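Long-range contacts in RNA-directed RNA polymerase (Infectious pancreatic necrosis virus, PDB 3ZED), which probably copies the viral RNA genome as an RNA-directed RNA polymerase, adding ribonucleotides to a growing strand, and probably occurs both free and covalently linked to the genomic RNA: residues B[432-437]-B[745-750]; B[329-334]-B[438-443]. All coordinates share one frame; numbering follows the deposited sequence.

Interaction 1: B[432-437]-B[745-750]; sequences GSPRYN and LALKPA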
ATOM      1  N   GLY B 432     -11.476  27.968   4.649  1.00 65.98           N
ATOM      2  CA  GLY B 432     -12.159  26.866   5.321  1.00 63.75           C
ATOM      3  C   GLY B 432     -13.327  26.269   4.555  1.00 66.01           C
ATOM      4  O   GLY B 432     -14.011  25.385   5.075  1.00 64.45           O
ATOM      5  N   SER B 433     -13.587  26.761   3.320  1.00 63.33           N
ATOM      6  CA  SER B 433     -14.667  26.238   2.476  1.00 62.44           C
ATOM      7  C   SER B 433     -14.224  24.891   1.852  1.00 63.98           C
ATOM      8  O   SER B 433     -13.015  24.674   1.637  1.00 61.41           O
ATOM      9  CB  SER B 433     -15.085  27.245   1.404  1.00 65.67           C
ATOM     10  OG  SER B 433     -14.040  27.505   0.484  1.00 73.15           O
ATOM     11  N   PRO B 434     -15.179  23.980   1.555  1.00 60.00           N
ATOM     12  CA  PRO B 434     -14.786  22.660   1.037  1.00 58.67           C
ATOM     13  C   PRO B 434     -14.360  22.640  -0.438  1.00 61.43           C
ATOM     14  O   PRO B 434     -14.953  23.321  -1.270  1.00 61.36           O
ATOM     15  CB  PRO B 434     -16.051  21.827   1.245  1.00 60.57           C
ATOM     16  CG  PRO B 434     -17.162  22.801   1.167  1.00 66.28           C
ATOM     17  CD  PRO B 434     -16.634  24.050   1.792  1.00 62.52           C
ATOM     18  N   ARG B 435     -13.344  21.800  -0.752  1.00 57.00           N
ATOM     19  CA  ARG B 435     -12.837  21.577  -2.111  1.00 56.59           C
ATOM     20  C   ARG B 435     -13.519  20.311  -2.658  1.00 58.66           C
ATOM     21  O   ARG B 435     -12.877  19.421  -3.218  1.00 56.11           O
ATOM     22  CB  ARG B 435     -11.296  21.475  -2.121  1.00 54.66           C
ATOM     23  CG  ARG B 435     -10.598  22.810  -1.934  1.00 53.70           C
ATOM     24  CD  ARG B 435      -9.094  22.726  -2.067  1.00 50.12           C
ATOM     25  NE  ARG B 435      -8.676  22.419  -3.442  1.00 50.79           N
ATOM     26  CZ  ARG B 435      -7.411  22.324  -3.841  1.00 61.39           C
ATOM     27  NH1 ARG B 435      -6.420  22.556  -2.990  1.00 47.87           N
ATOM     28  NH2 ARG B 435      -7.127  21.991  -5.093  1.00 50.42           N
ATOM     29  N   TYR B 436     -14.847  20.244  -2.447  1.00 54.78           N
ATOM     30  CA  TYR B 436     -15.730  19.161  -2.853  1.00 53.11           C
ATOM     31  C   TYR B 436     -17.182  19.626  -2.803  1.00 57.65           C
ATOM     32  O   TYR B 436     -17.502  20.609  -2.134  1.00 56.53           O
ATOM     33  CB  TYR B 436     -15.524  17.902  -1.972  1.00 52.15           C
ATOM     34  CG  TYR B 436     -15.677  18.133  -0.481  1.00 52.20           C
ATOM     35  CD1 TYR B 436     -16.937  18.157   0.117  1.00 54.21           C
ATOM     36  CD2 TYR B 436     -14.564  18.324   0.332  1.00 51.41           C
ATOM     37  CE1 TYR B 436     -17.084  18.366   1.488  1.00 53.16           C
ATOM     38  CE2 TYR B 436     -14.699  18.543   1.702  1.00 52.63           C
ATOM     39  CZ  TYR B 436     -15.964  18.568   2.276  1.00 58.80           C
ATOM     40  OH  TYR B 436     -16.099  18.786   3.624  1.00 54.35           O
ATOM     41  N   ASN B 437     -18.057  18.907  -3.514  1.00 55.15           N
ATOM     42  CA  ASN B 437     -19.481  19.171  -3.549  1.00 56.22           C
ATOM     43  C   ASN B 437     -20.238  18.042  -2.798  1.00 61.71           C
ATOM     44  O   ASN B 437     -19.587  17.068  -2.360  1.00 60.71           O
ATOM     45  CB  ASN B 437     -19.957  19.338  -5.011  1.00 54.48           C
ATOM     46  CG  ASN B 437     -19.849  18.159  -5.959  1.00 59.55           C
ATOM     47  OD1 ASN B 437     -19.734  16.987  -5.583  1.00 51.17           O
ATOM     48  ND2 ASN B 437     -20.010  18.450  -7.232  1.00 52.10           N
ATOM     49  N   LEU B 745     -28.452  19.958   0.652  1.00 67.54           N
ATOM     50  CA  LEU B 745     -28.915  21.340   0.833  1.00 70.57           C
ATOM     51  C   LEU B 745     -28.111  22.039   1.938  1.00 74.03           C
ATOM     52  O   LEU B 745     -27.845  23.230   1.829  1.00 75.40           O
ATOM     53  CB  LEU B 745     -30.421  21.388   1.156  1.00 72.96           C
ATOM     54  CG  LEU B 745     -31.402  21.180  -0.010  1.00 80.26           C
ATOM     55  CD1 LEU B 745     -32.864  21.287   0.474  1.00 82.77           C
ATOM     56  CD2 LEU B 745     -31.218  22.243  -1.096  1.00 84.71           C
ATOM     57  N   ALA B 746     -27.687  21.293   2.968  1.00 68.46           N
ATOM     58  CA  ALA B 746     -26.907  21.839   4.074  1.00 68.99           C
ATOM     59  C   ALA B 746     -25.461  22.210   3.653  1.00 74.15           C
ATOM     60  O   ALA B 746     -24.936  23.223   4.121  1.00 75.27           O
ATOM     61  CB  ALA B 746     -26.884  20.852   5.224  1.00 68.82           C
ATOM     62  N   LEU B 747     -24.840  21.417   2.759  1.00 69.45           N
ATOM     63  CA  LEU B 747     -23.477  21.659   2.274  1.00 67.51           C
ATOM     64  C   LEU B 747     -23.431  22.595   1.051  1.00 71.08           C
ATOM     65  O   LEU B 747     -22.385  23.214   0.807  1.00 70.20           O
ATOM     66  CB  LEU B 747     -22.800  20.318   1.928  1.00 65.08           C
ATOM     67  CG  LEU B 747     -21.294  20.312   1.566  1.00 67.46           C
ATOM     68  CD1 LEU B 747     -20.436  20.969   2.650  1.00 67.35           C
ATOM     69  CD2 LEU B 747     -20.814  18.905   1.308  1.00 65.37           C
ATOM     70  N   LYS B 748     -24.545  22.702   0.287  1.00 67.55           N
ATOM     71  CA  LYS B 748     -24.617  23.520  -0.939  1.00 67.88           C
ATOM     72  C   LYS B 748     -24.069  24.966  -0.750  1.00 71.15           C
ATOM     73  O   LYS B 748     -23.247  25.342  -1.574  1.00 70.65           O
ATOM     74  CB  LYS B 748     -26.042  23.555  -1.519  1.00 71.92           C
ATOM     75  CG  LYS B 748     -26.088  23.943  -2.989  1.00 91.68           C
ATOM     76  CD  LYS B 748     -27.522  24.228  -3.439  1.00109.84           C
ATOM     77  CE  LYS B 748     -27.582  24.639  -4.890  1.00123.40           C
ATOM     78  NZ  LYS B 748     -28.973  24.933  -5.312  1.00140.53           N
ATOM     79  N   PRO B 749     -24.399  25.760   0.311  1.00 69.09           N
ATOM     80  CA  PRO B 749     -23.839  27.124   0.392  1.00 70.05           C
ATOM     81  C   PRO B 749     -22.307  27.154   0.481  1.00 71.52           C
ATOM     82  O   PRO B 749     -21.680  27.948  -0.221  1.00 71.10           O
ATOM     83  CB  PRO B 749     -24.494  27.706   1.657  1.00 73.13           C
ATOM     84  CG  PRO B 749     -25.759  26.944   1.803  1.00 78.03           C
ATOM     85  CD  PRO B 749     -25.373  25.542   1.404  1.00 71.73           C
ATOM     86  N   ALA B 750     -21.716  26.271   1.308  1.00 67.17           N
ATOM     87  CA  ALA B 750     -20.269  26.162   1.506  1.00 64.17           C
ATOM     88  C   ALA B 750     -19.561  25.632   0.282  1.00 66.40           C
ATOM     89  O   ALA B 750     -18.498  26.140  -0.036  1.00 65.42           O
ATOM     90  CB  ALA B 750     -19.964  25.274   2.690  1.00 63.15           C
TER
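S433 and P434 meet A750 where the loop between helices 412-426 and 438-452 of the polymerase catalytic region, which ends at the N-cap of helix 438-452, runs beside helix 740-752 of the C-terminal region. CB of S433 lies 3.9 Å from the carbonyl O of A750, while its OG bonds to D431 and N429 of its own loop. The ring of P434 sits against the end of the helical segment, with its CD 3.3 Å from O of A750. The same CD packs on CB of A750. On the neighbouring ring atom, CG of P434 is 4.0 Å from CD1 of L747. CB of P434 also lies 3.4 Å above the centre of one face of the Y436 ring. V725 and L729 of helix 724-732 touch this ring as well. N437 is the N-cap of helix 438-452, its OD1 accepting from N of W440; its backbone C approaches CD2 of L747. That leucine crosses Y436 at about a right angle, and CD2 of L747 meets the ring at its edge, near the ring plane, 3.8 Å from CE1 of Y436.

Interaction 2: B[329-334]-B[438-443]; sequences HLLLSM and PTWATF
L331 meets two aromatic side chains, W440 through CD2 and its carbonyl O and F443 through CB, both reaching from helix 438-452 to helix 326-340 in the palm region. The local axes come within 11.7 Å at a signed crossing angle of -109°, a steep helix-helix crossing bridged largely by the two aromatic groups. W440 presents the outer rim of its six-membered ring. CD2 of L331 comes within 3.7 Å of CH2 of W440, the two side chains crossing at about a right angle, while the carbonyl O of L331 lies in the indole plane, at the edge, 3.5 Å from CZ3. M334 reaches the same rim farther along the helix. Its chain bends at the last torsion (chi3 70°), and CE comes to 3.6 Å from CZ2 of W440, meeting the ring obliquely. SD stands 5.1 Å from the centroid of the six-membered ring, 66° off its normal, in a Met-aromatic contact.

The ring of F443 meets the root of the L331 side chain obliquely, CZ of F443 3.5 Å from CB of L331. From the next residue of the helix, CD2 of L332 reaches the same CZ at 4.1 Å, its side chain crossing F443 at about a right angle. I271 of helix 260-278 packs on both W440 and F443, and F270 of that helix meets L331, so a third helix borders the junction. The indole nitrogen NE1 of W440 is satisfied elsewhere, by the carbonyl O of W219. No hydrogen bond joins the two segments, and every touching residue is buried; cohesion therefore comes from close apolar packing and the sulfur-aromatic contact, with the in-plane carbonyl of L331 consistent with a weak electrostatic attraction to the electropositive ring edge.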
ATOM      1  N   HIS B 329     -11.086   2.013  -8.245  1.00 44.97           N
ATOM      2  CA  HIS B 329      -9.706   2.439  -7.981  1.00 44.19           C
ATOM      3  C   HIS B 329      -9.496   3.904  -8.413  1.00 50.13           C
ATOM      4  O   HIS B 329      -8.887   4.671  -7.672  1.00 51.72           O
ATOM      5  CB  HIS B 329      -8.700   1.518  -8.696  1.00 44.35           C
ATOM      6  CG  HIS B 329      -7.286   1.950  -8.490  1.00 47.09           C
ATOM      7  ND1 HIS B 329      -6.658   1.786  -7.262  1.00 47.98           N
ATOM      8  CD2 HIS B 329      -6.439   2.583  -9.334  1.00 48.70           C
ATOM      9  CE1 HIS B 329      -5.453   2.307  -7.404  1.00 46.39           C
ATOM     10  NE2 HIS B 329      -5.267   2.784  -8.633  1.00 47.32           N
ATOM     11  N   LEU B 330     -10.030   4.287  -9.586  1.00 45.65           N
ATOM     12  CA  LEU B 330      -9.920   5.625 -10.161  1.00 45.76           C
ATOM     13  C   LEU B 330     -10.617   6.675  -9.265  1.00 48.76           C
ATOM     14  O   LEU B 330     -10.017   7.697  -8.943  1.00 45.92           O
ATOM     15  CB  LEU B 330     -10.532   5.599 -11.580  1.00 47.57           C
ATOM     16  CG  LEU B 330     -10.274   6.774 -12.543  1.00 53.76           C
ATOM     17  CD1 LEU B 330      -8.754   7.039 -12.750  1.00 52.81           C
ATOM     18  CD2 LEU B 330     -10.965   6.521 -13.876  1.00 56.11           C
ATOM     19  N   LEU B 331     -11.856   6.390  -8.820  1.00 48.45           N
ATOM     20  CA  LEU B 331     -12.646   7.286  -7.953  1.00 48.54           C
ATOM     21  C   LEU B 331     -12.000   7.463  -6.562  1.00 51.03           C
ATOM     22  O   LEU B 331     -11.932   8.585  -6.067  1.00 50.84           O
ATOM     23  CB  LEU B 331     -14.089   6.775  -7.810  1.00 48.68           C
ATOM     24  CG  LEU B 331     -14.961   6.788  -9.072  1.00 53.46           C
ATOM     25  CD1 LEU B 331     -16.232   5.952  -8.861  1.00 54.27           C
ATOM     26  CD2 LEU B 331     -15.318   8.210  -9.505  1.00 55.39           C
ATOM     27  N   LEU B 332     -11.491   6.374  -5.964  1.00 46.36           N
ATOM     28  CA  LEU B 332     -10.812   6.417  -4.669  1.00 44.53           C
ATOM     29  C   LEU B 332      -9.503   7.221  -4.752  1.00 46.44           C
ATOM     30  O   LEU B 332      -9.227   8.044  -3.877  1.00 45.44           O
ATOM     31  CB  LEU B 332     -10.490   4.981  -4.152  1.00 43.04           C
ATOM     32  CG  LEU B 332     -11.641   4.100  -3.677  1.00 47.26           C
ATOM     33  CD1 LEU B 332     -11.138   2.756  -3.263  1.00 45.82           C
ATOM     34  CD2 LEU B 332     -12.394   4.729  -2.520  1.00 49.90           C
ATOM     35  N   SER B 333      -8.707   6.966  -5.812  1.00 42.00           N
ATOM     36  CA  SER B 333      -7.398   7.586  -6.052  1.00 41.08           C
ATOM     37  C   SER B 333      -7.525   9.069  -6.295  1.00 43.43           C
ATOM     38  O   SER B 333      -6.593   9.793  -5.957  1.00 42.87           O
ATOM     39  CB  SER B 333      -6.672   6.911  -7.211  1.00 45.15           C
ATOM     40  OG  SER B 333      -6.424   5.561  -6.866  1.00 54.84           O
ATOM     41  N   MET B 334      -8.679   9.531  -6.826  1.00 40.30           N
ATOM     42  CA  MET B 334      -8.953  10.958  -7.023  1.00 40.35           C
ATOM     43  C   MET B 334      -9.047  11.701  -5.656  1.00 46.16           C
ATOM     44  O   MET B 334      -8.785  12.892  -5.595  1.00 45.48           O
ATOM     45  CB  MET B 334     -10.241  11.152  -7.832  1.00 43.34           C
ATOM     46  CG  MET B 334     -10.039  10.997  -9.312  1.00 46.78           C
ATOM     47  SD  MET B 334     -11.591  10.944 -10.250  1.00 52.32           S
ATOM     48  CE  MET B 334     -12.142  12.636 -10.095  1.00 50.24           C
ATOM     49  N   PRO B 438     -21.590  18.125  -2.637  1.00 59.49           N
ATOM     50  CA  PRO B 438     -22.303  17.052  -1.917  1.00 58.89           C
ATOM     51  C   PRO B 438     -22.161  15.657  -2.545  1.00 61.82           C
ATOM     52  O   PRO B 438     -22.073  14.672  -1.801  1.00 61.04           O
ATOM     53  CB  PRO B 438     -23.761  17.528  -1.939  1.00 62.53           C
ATOM     54  CG  PRO B 438     -23.659  19.012  -2.023  1.00 67.23           C
ATOM     55  CD  PRO B 438     -22.526  19.218  -3.001  1.00 61.96           C
ATOM     56  N   THR B 439     -22.115  15.557  -3.887  1.00 58.29           N
ATOM     57  CA  THR B 439     -21.967  14.256  -4.568  1.00 57.41           C
ATOM     58  C   THR B 439     -20.671  13.551  -4.148  1.00 58.11           C
ATOM     59  O   THR B 439     -20.707  12.358  -3.825  1.00 55.30           O
ATOM     60  CB  THR B 439     -22.024  14.445  -6.087  1.00 63.60           C
ATOM     61  OG1 THR B 439     -23.322  14.924  -6.413  1.00 63.29           O
ATOM     62  CG2 THR B 439     -21.727  13.156  -6.874  1.00 60.17           C
ATOM     63  N   TRP B 440     -19.549  14.289  -4.126  1.00 54.87           N
ATOM     64  CA  TRP B 440     -18.267  13.695  -3.758  1.00 54.07           C
ATOM     65  C   TRP B 440     -18.167  13.430  -2.247  1.00 56.67           C
ATOM     66  O   TRP B 440     -17.520  12.457  -1.861  1.00 53.60           O
ATOM     67  CB  TRP B 440     -17.098  14.522  -4.275  1.00 52.81           C
ATOM     68  CG  TRP B 440     -16.726  14.116  -5.668  1.00 54.24           C
ATOM     69  CD1 TRP B 440     -17.208  14.637  -6.837  1.00 58.65           C
ATOM     70  CD2 TRP B 440     -15.877  13.020  -6.035  1.00 52.64           C
ATOM     71  NE1 TRP B 440     -16.646  13.984  -7.912  1.00 58.01           N
ATOM     72  CE2 TRP B 440     -15.824  12.986  -7.448  1.00 57.50           C
ATOM     73  CE3 TRP B 440     -15.134  12.076  -5.305  1.00 52.31           C
ATOM     74  CZ2 TRP B 440     -15.087  12.021  -8.144  1.00 55.75           C
ATOM     75  CZ3 TRP B 440     -14.366  11.152  -5.995  1.00 52.82           C
ATOM     76  CH2 TRP B 440     -14.351  11.125  -7.398  1.00 53.93           C
ATOM     77  N   ALA B 441     -18.859  14.230  -1.407  1.00 55.12           N
ATOM     78  CA  ALA B 441     -18.940  13.991   0.049  1.00 54.23           C
ATOM     79  C   ALA B 441     -19.728  12.692   0.297  1.00 56.31           C
ATOM     80  O   ALA B 441     -19.357  11.930   1.179  1.00 55.01           O
ATOM     81  CB  ALA B 441     -19.623  15.166   0.753  1.00 56.44           C
ATOM     82  N   THR B 442     -20.758  12.410  -0.535  1.00 53.20           N
ATOM     83  CA  THR B 442     -21.580  11.196  -0.461  1.00 53.39           C
ATOM     84  C   THR B 442     -20.742   9.980  -0.851  1.00 56.48           C
ATOM     85  O   THR B 442     -20.764   8.971  -0.144  1.00 55.01           O
ATOM     86  CB  THR B 442     -22.823  11.333  -1.363  1.00 59.93           C
ATOM     87  OG1 THR B 442     -23.524  12.508  -0.967  1.00 60.90           O
ATOM     88  CG2 THR B 442     -23.761  10.117  -1.280  1.00 60.68           C
ATOM     89  N   PHE B 443     -20.006  10.073  -1.978  1.00 53.10           N
ATOM     90  CA  PHE B 443     -19.163   8.970  -2.403  1.00 51.40           C
ATOM     91  C   PHE B 443     -18.132   8.673  -1.346  1.00 55.66           C
ATOM     92  O   PHE B 443     -18.058   7.531  -0.899  1.00 56.97           O
ATOM     93  CB  PHE B 443     -18.478   9.248  -3.753  1.00 52.45           C
ATOM     94  CG  PHE B 443     -17.464   8.186  -4.116  1.00 51.15           C
ATOM     95  CD1 PHE B 443     -17.870   6.884  -4.422  1.00 53.44           C
ATOM     96  CD2 PHE B 443     -16.099   8.458  -4.061  1.00 50.93           C
ATOM     97  CE1 PHE B 443     -16.928   5.881  -4.705  1.00 53.20           C
ATOM     98  CE2 PHE B 443     -15.153   7.452  -4.330  1.00 52.18           C
ATOM     99  CZ  PHE B 443     -15.573   6.170  -4.651  1.00 50.40           C
TER

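How the interactions relate
The centres of interactions 1 and 2 lie about 15 Å apart on the same side of the chain's centre, and helix 438-452 connects them: 432-437 leads directly into 438-443. Along the chain the order is 329-334, 432-437, 438-443 and 745-750, so the two contacts interlace. They also touch, with CD2 of L747 lying 4.0 Å from CB of A441 and CD1 of Y436 lying 4.1 Å from the same CB. Helix 438-452 thus faces helix 326-340 of the palm with W440 and F443, while A441 meets helix 740-752, so helix 438-452 and the loop before it are packed between helix 326-340 and the C-terminal helix 740-752.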